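Local coordinates for RNA-dependent RNA Polymerase (Bombyx mori cytoplasmic polyhedrosis virus, PDB 6TZ0), which catalyses RNA-templated RNA synthesis from ribonucleoside triphosphates, transcribing the double-stranded viral genome into plus strands and making the complementary minus strands during replication, at the interface of chains A and B. Residues are numbered along the deposited sequence; one frame, centred on the assembly and turned at random. Chains: chain A, RNA-dependent RNA Polymerase; chain B, Viral structural protein 4.

Contact 1: the interface of chains A and B. Residues chain A 557, 613-616, 634; chain B 495, 540-543.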
ATOM      1  N   THR A 557      15.359   9.295  -9.467  1.00 26.80           N
ATOM      2  CA  THR A 557      15.244  10.458  -8.597  1.00 26.80           C
ATOM      3  C   THR A 557      14.818  11.686  -9.399  1.00 26.80           C
ATOM      4  O   THR A 557      13.977  12.487  -8.954  1.00 26.80           O
ATOM      5  CB  THR A 557      16.584  10.689  -7.903  1.00 26.80           C
ATOM      6  OG1 THR A 557      17.076   9.437  -7.417  1.00 26.80           O
ATOM      7  CG2 THR A 557      16.411  11.584  -6.715  1.00 26.80           C
ATOM      8  N   ALA A 613      11.296  16.917  -0.441  1.00 24.92           N
ATOM      9  CA  ALA A 613      11.897  16.771  -1.760  1.00 24.92           C
ATOM     10  C   ALA A 613      13.414  16.860  -1.730  1.00 24.92           C
ATOM     11  O   ALA A 613      14.068  16.305  -2.615  1.00 24.92           O
ATOM     12  CB  ALA A 613      11.340  17.827  -2.709  1.00 24.92           C
ATOM     13  N   ALA A 614      13.991  17.526  -0.735  1.00 26.67           N
ATOM     14  CA  ALA A 614      15.436  17.656  -0.671  1.00 26.67           C
ATOM     15  C   ALA A 614      16.119  16.532   0.093  1.00 26.67           C
ATOM     16  O   ALA A 614      17.343  16.411   0.013  1.00 26.67           O
ATOM     17  CB  ALA A 614      15.811  18.990  -0.028  1.00 26.67           C
ATOM     18  N   ASN A 615      15.373  15.720   0.838  1.00 28.84           N
ATOM     19  CA  ASN A 615      15.937  14.650   1.659  1.00 28.84           C
ATOM     20  C   ASN A 615      15.242  13.354   1.269  1.00 28.84           C
ATOM     21  O   ASN A 615      14.299  12.923   1.932  1.00 28.84           O
ATOM     22  CB  ASN A 615      15.739  14.955   3.133  1.00 28.84           C
ATOM     23  CG  ASN A 615      16.452  16.204   3.566  1.00 28.84           C
ATOM     24  OD1 ASN A 615      17.584  16.454   3.174  1.00 28.84           O
ATOM     25  ND2 ASN A 615      15.782  17.017   4.364  1.00 28.84           N
ATOM     26  N   SER A 616      15.726  12.713   0.215  1.00 30.31           N
ATOM     27  CA  SER A 616      15.036  11.577  -0.380  1.00 30.31           C
ATOM     28  C   SER A 616      15.902  10.333  -0.271  1.00 30.31           C
ATOM     29  O   SER A 616      17.031  10.313  -0.771  1.00 30.31           O
ATOM     30  CB  SER A 616      14.689  11.858  -1.838  1.00 30.31           C
ATOM     31  OG  SER A 616      15.867  11.990  -2.602  1.00 30.31           O
ATOM     32  N   GLU A 634      19.301   2.507  -4.561  1.00 35.47           N
ATOM     33  CA  GLU A 634      18.382   3.626  -4.432  1.00 35.47           C
ATOM     34  C   GLU A 634      17.852   4.028  -5.804  1.00 35.47           C
ATOM     35  O   GLU A 634      18.492   3.795  -6.828  1.00 35.47           O
ATOM     36  CB  GLU A 634      19.086   4.797  -3.738  1.00 35.47           C
ATOM     37  CG  GLU A 634      18.173   5.807  -3.045  1.00 35.47           C
ATOM     38  CD  GLU A 634      17.743   6.933  -3.951  1.00 35.47           C
ATOM     39  OE1 GLU A 634      18.516   7.264  -4.873  1.00 35.47           O
ATOM     40  OE2 GLU A 634      16.639   7.488  -3.754  1.00 35.47           O
TER
ATOM     41  N   ASP B 495      22.514   5.957  -8.806  1.00 32.06           N
ATOM     42  CA  ASP B 495      21.896   5.347  -7.635  1.00 32.06           C
ATOM     43  C   ASP B 495      21.413   3.935  -7.918  1.00 32.06           C
ATOM     44  O   ASP B 495      21.360   3.105  -7.007  1.00 32.06           O
ATOM     45  CB  ASP B 495      20.727   6.203  -7.161  1.00 32.06           C
ATOM     46  CG  ASP B 495      21.171   7.501  -6.554  1.00 32.06           C
ATOM     47  OD1 ASP B 495      22.275   7.534  -5.979  1.00 32.06           O
ATOM     48  OD2 ASP B 495      20.418   8.489  -6.646  1.00 32.06           O
ATOM     49  N   ALA B 540      19.972  18.661  -6.272  1.00 26.61           N
ATOM     50  CA  ALA B 540      20.209  18.517  -4.838  1.00 26.61           C
ATOM     51  C   ALA B 540      19.051  17.775  -4.180  1.00 26.61           C
ATOM     52  O   ALA B 540      18.348  18.301  -3.324  1.00 26.61           O
ATOM     53  CB  ALA B 540      20.420  19.886  -4.202  1.00 26.61           C
ATOM     54  N   LEU B 541      18.861  16.526  -4.587  1.00 25.48           N
ATOM     55  CA  LEU B 541      17.737  15.731  -4.117  1.00 25.48           C
ATOM     56  C   LEU B 541      18.110  14.768  -3.002  1.00 25.48           C
ATOM     57  O   LEU B 541      17.224  14.109  -2.457  1.00 25.48           O
ATOM     58  CB  LEU B 541      17.105  14.972  -5.286  1.00 25.48           C
ATOM     59  CG  LEU B 541      16.463  15.902  -6.323  1.00 25.48           C
ATOM     60  CD1 LEU B 541      15.925  15.159  -7.519  1.00 25.48           C
ATOM     61  CD2 LEU B 541      15.369  16.730  -5.699  1.00 25.48           C
ATOM     62  N   HIS B 542      19.384  14.675  -2.641  1.00 26.79           N
ATOM     63  CA  HIS B 542      19.805  13.991  -1.430  1.00 26.79           C
ATOM     64  C   HIS B 542      20.239  15.015  -0.394  1.00 26.79           C
ATOM     65  O   HIS B 542      20.304  16.214  -0.676  1.00 26.79           O
ATOM     66  CB  HIS B 542      20.922  12.991  -1.725  1.00 26.79           C
ATOM     67  CG  HIS B 542      20.474  11.842  -2.566  1.00 26.79           C
ATOM     68  ND1 HIS B 542      20.705  11.774  -3.921  1.00 26.79           N
ATOM     69  CD2 HIS B 542      19.729  10.757  -2.258  1.00 26.79           C
ATOM     70  CE1 HIS B 542      20.171  10.665  -4.399  1.00 26.79           C
ATOM     71  NE2 HIS B 542      19.568  10.033  -3.411  1.00 26.79           N
ATOM     72  N   THR B 543      20.513  14.538   0.819  1.00 24.55           N
ATOM     73  CA  THR B 543      20.790  15.443   1.927  1.00 24.55           C
ATOM     74  C   THR B 543      22.147  16.106   1.737  1.00 24.55           C
ATOM     75  O   THR B 543      23.139  15.441   1.436  1.00 24.55           O
ATOM     76  CB  THR B 543      20.762  14.699   3.260  1.00 24.55           C
ATOM     77  OG1 THR B 543      21.910  13.856   3.355  1.00 24.55           O
ATOM     78  CG2 THR B 543      19.539  13.831   3.344  1.00 24.55           C
TER

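Contact 2: the interface of chains A and B. Residues chain A 94, 353, 630-633; chain B 500-501.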
ATOM      1  N   PHE A  94      25.320 -11.759  -0.306  1.00 39.42           N
ATOM      2  CA  PHE A  94      23.995 -11.938  -0.877  1.00 39.42           C
ATOM      3  C   PHE A  94      24.135 -13.022  -1.943  1.00 39.42           C
ATOM      4  O   PHE A  94      25.239 -13.495  -2.219  1.00 39.42           O
ATOM      5  CB  PHE A  94      23.458 -10.602  -1.425  1.00 39.42           C
ATOM      6  CG  PHE A  94      22.009 -10.623  -1.805  1.00 39.42           C
ATOM      7  CD1 PHE A  94      21.029 -10.705  -0.832  1.00 39.42           C
ATOM      8  CD2 PHE A  94      21.626 -10.555  -3.132  1.00 39.42           C
ATOM      9  CE1 PHE A  94      19.697 -10.732  -1.177  1.00 39.42           C
ATOM     10  CE2 PHE A  94      20.295 -10.585  -3.484  1.00 39.42           C
ATOM     11  CZ  PHE A  94      19.330 -10.670  -2.502  1.00 39.42           C
ATOM     12  N   LEU A 353      13.777 -10.597  -4.335  1.00 42.79           N
ATOM     13  CA  LEU A 353      14.021  -9.199  -4.007  1.00 42.79           C
ATOM     14  C   LEU A 353      14.728  -8.473  -5.141  1.00 42.79           C
ATOM     15  O   LEU A 353      14.489  -7.283  -5.367  1.00 42.79           O
ATOM     16  CB  LEU A 353      14.826  -9.133  -2.711  1.00 42.79           C
ATOM     17  CG  LEU A 353      15.127  -7.844  -1.963  1.00 42.79           C
ATOM     18  CD1 LEU A 353      15.080  -8.153  -0.492  1.00 42.79           C
ATOM     19  CD2 LEU A 353      16.508  -7.348  -2.322  1.00 42.79           C
ATOM     20  N   VAL A 630      20.004  -6.825   4.736  1.00 39.43           N
ATOM     21  CA  VAL A 630      20.187  -6.625   3.304  1.00 39.43           C
ATOM     22  C   VAL A 630      19.539  -5.305   2.921  1.00 39.43           C
ATOM     23  O   VAL A 630      18.362  -5.075   3.222  1.00 39.43           O
ATOM     24  CB  VAL A 630      19.581  -7.787   2.496  1.00 39.43           C
ATOM     25  CG1 VAL A 630      19.752  -7.557   1.005  1.00 39.43           C
ATOM     26  CG2 VAL A 630      20.198  -9.100   2.914  1.00 39.43           C
ATOM     27  N   LYS A 631      20.295  -4.446   2.253  1.00 37.39           N
ATOM     28  CA  LYS A 631      19.804  -3.156   1.801  1.00 37.39           C
ATOM     29  C   LYS A 631      19.637  -3.174   0.289  1.00 37.39           C
ATOM     30  O   LYS A 631      20.128  -4.071  -0.391  1.00 37.39           O
ATOM     31  CB  LYS A 631      20.752  -2.042   2.244  1.00 37.39           C
ATOM     32  CG  LYS A 631      20.804  -1.923   3.753  1.00 37.39           C
ATOM     33  CD  LYS A 631      21.806  -0.910   4.220  1.00 37.39           C
ATOM     34  CE  LYS A 631      23.226  -1.403   4.051  1.00 37.39           C
ATOM     35  NZ  LYS A 631      23.522  -2.542   4.956  1.00 37.39           N
ATOM     36  N   ASN A 632      18.903  -2.200  -0.227  1.00 36.28           N
ATOM     37  CA  ASN A 632      18.630  -2.106  -1.651  1.00 36.28           C
ATOM     38  C   ASN A 632      19.417  -0.946  -2.252  1.00 36.28           C
ATOM     39  O   ASN A 632      19.876  -0.054  -1.545  1.00 36.28           O
ATOM     40  CB  ASN A 632      17.128  -1.913  -1.874  1.00 36.28           C
ATOM     41  CG  ASN A 632      16.710  -2.144  -3.304  1.00 36.28           C
ATOM     42  OD1 ASN A 632      17.520  -2.499  -4.150  1.00 36.28           O
ATOM     43  ND2 ASN A 632      15.443  -1.905  -3.589  1.00 36.28           N
ATOM     44  N   ALA A 633      19.581  -0.969  -3.570  1.00 34.99           N
ATOM     45  CA  ALA A 633      20.047   0.229  -4.245  1.00 34.99           C
ATOM     46  C   ALA A 633      18.925   1.265  -4.296  1.00 34.99           C
ATOM     47  O   ALA A 633      17.749   0.955  -4.099  1.00 34.99           O
ATOM     48  CB  ALA A 633      20.544  -0.094  -5.650  1.00 34.99           C
TER
ATOM     49  N   ARG B 500      24.677  -1.397  -3.139  1.00 34.71           N
ATOM     50  CA  ARG B 500      23.471  -1.204  -2.351  1.00 34.71           C
ATOM     51  C   ARG B 500      23.773  -0.569  -0.997  1.00 34.71           C
ATOM     52  O   ARG B 500      24.473  -1.143  -0.160  1.00 34.71           O
ATOM     53  CB  ARG B 500      22.748  -2.543  -2.221  1.00 34.71           C
ATOM     54  CG  ARG B 500      23.628  -3.718  -1.871  1.00 34.71           C
ATOM     55  CD  ARG B 500      22.824  -4.984  -1.889  1.00 34.71           C
ATOM     56  NE  ARG B 500      22.338  -5.311  -3.221  1.00 34.71           N
ATOM     57  CZ  ARG B 500      21.386  -6.203  -3.457  1.00 34.71           C
ATOM     58  NH1 ARG B 500      20.809  -6.833  -2.449  1.00 34.71           N
ATOM     59  NH2 ARG B 500      21.002  -6.455  -4.695  1.00 34.71           N
ATOM     60  N   THR B 501      23.260   0.644  -0.807  1.00 33.49           N
ATOM     61  CA  THR B 501      23.479   1.451   0.382  1.00 33.49           C
ATOM     62  C   THR B 501      22.142   1.843   0.979  1.00 33.49           C
ATOM     63  O   THR B 501      21.077   1.570   0.428  1.00 33.49           O
ATOM     64  CB  THR B 501      24.254   2.736   0.078  1.00 33.49           C
ATOM     65  OG1 THR B 501      23.471   3.561  -0.793  1.00 33.49           O
ATOM     66  CG2 THR B 501      25.535   2.434  -0.598  1.00 33.49           C
TER

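Contact 1: the interface of chains A and B
The polymerase domain of this reovirus RNA-dependent RNA polymerase meets Viral structural protein 4 here through the end of helix 604-614 and the loop that follows it, the start of helix 557-573 and the loop after strand 628-631. The partner offers 3-10 helix 492-496 and the loop before strand 543-545. B:Leu541 has more of its surface buried than any other residue of the patch. Its CG stands anti to the carbonyl carbon (chi1 -65°), and its branched tip divides: CD1 lies 3.7 Å from the methyl CG2 of A:Thr557, while CD2 turns toward the carbonyl oxygen of A:Ala613. A:Thr557 slides past it in the opposite direction, a small beta-branched residue that offers the leucine a methyl. The backbone oxygen of B:Leu541 accepts a hydrogen bond from the hydroxyl OG of A:Ser616 (2.5 Å as modelled), from above the carbonyl plane. A short serine suits this place, its OG lying between backbone N and carbonyl carbon (chi1 65°). A:Glu634, bent at chi2 (-90°), meets B:His542 tip to tip; NE2 gives OE1 a weak hydrogen bond of 3.3 Å, with the carboxylate nearly perpendicular to the ring. The same OE1 lies 2.9 Å from OD2 of B:Asp495, which runs alongside. If both are charged these carboxylates would repel, which the nearby imidazole may relieve; their exact separation should not be pressed at this resolution. The backbone N of A:Glu634 donates to O of B:Asp495 at 3.3 Å, again above the carbonyl plane.

Contact 2: the interface of chains A and B
NH1, a terminal nitrogen of the B:Arg500 guanidinium, is the best-held polar atom, with one grip on it from the polymerase, a cation-pi contact with the ring of A:Phe94. It sits over the centre of the phenylalanine face, 3.8 Å from the centroid. The guanidinium is tilted 42° to the ring, so one nitrogen points at the aromatic face and the groups do not stack flat. Oxygen O of A:Lys631 lies 3.5 Å from NH1 but well off the guanidinium plane, too far and too badly placed for a hydrogen bond; the aliphatic part of the arginine runs past this carbonyl. Methyl CG1 of A:Val630 touches the guanidinium edge in its plane, 3.7 Å from NH1. Arginine suits the place because its long chain spans the gap and delivers a flat cation to an aromatic face. CG takes the crowded position between backbone N and carbonyl carbon (chi1 46°), and a bend at chi3 (65°) carries the tip toward A:Phe94. Beside its root, the backbone oxygens of A:Asn632 and B:Thr501 stand 2.8 Å apart, two acceptors that cannot bond each other, probably an inaccuracy of the model. Within chain A, OD1 of A:Asn632 accepts a strongly bent hydrogen bond from the amide N of A:Ala633, above the carbonyl plane. The arginine comes from a partner loop ahead of strand 504-507 and lies along the end of polymerase strand 628-631, reaching toward the A:Phe94 loop and helix 349-356.

Contact 1 and contact 2 lie about 17 Å apart, measured between the centres of their C-alpha atoms, on one face shared by the polymerase and Viral structural protein 4. Consecutive residues join them: A:Ala633 of contact 2 precedes A:Glu634 of contact 1, and the partner runs from B:Asp495 to B:Arg500 within a few residues. The end of strand 628-631 and the residues after it lie against 3-10 helix 492-496 and the loop after it. Contact 1 adds the partner's C-terminal region and polymerase helices 557-573 and 604-614, whereas contact 2 draws in more distant polymerase segments, which probably helps fix the relative orientation of the two proteins.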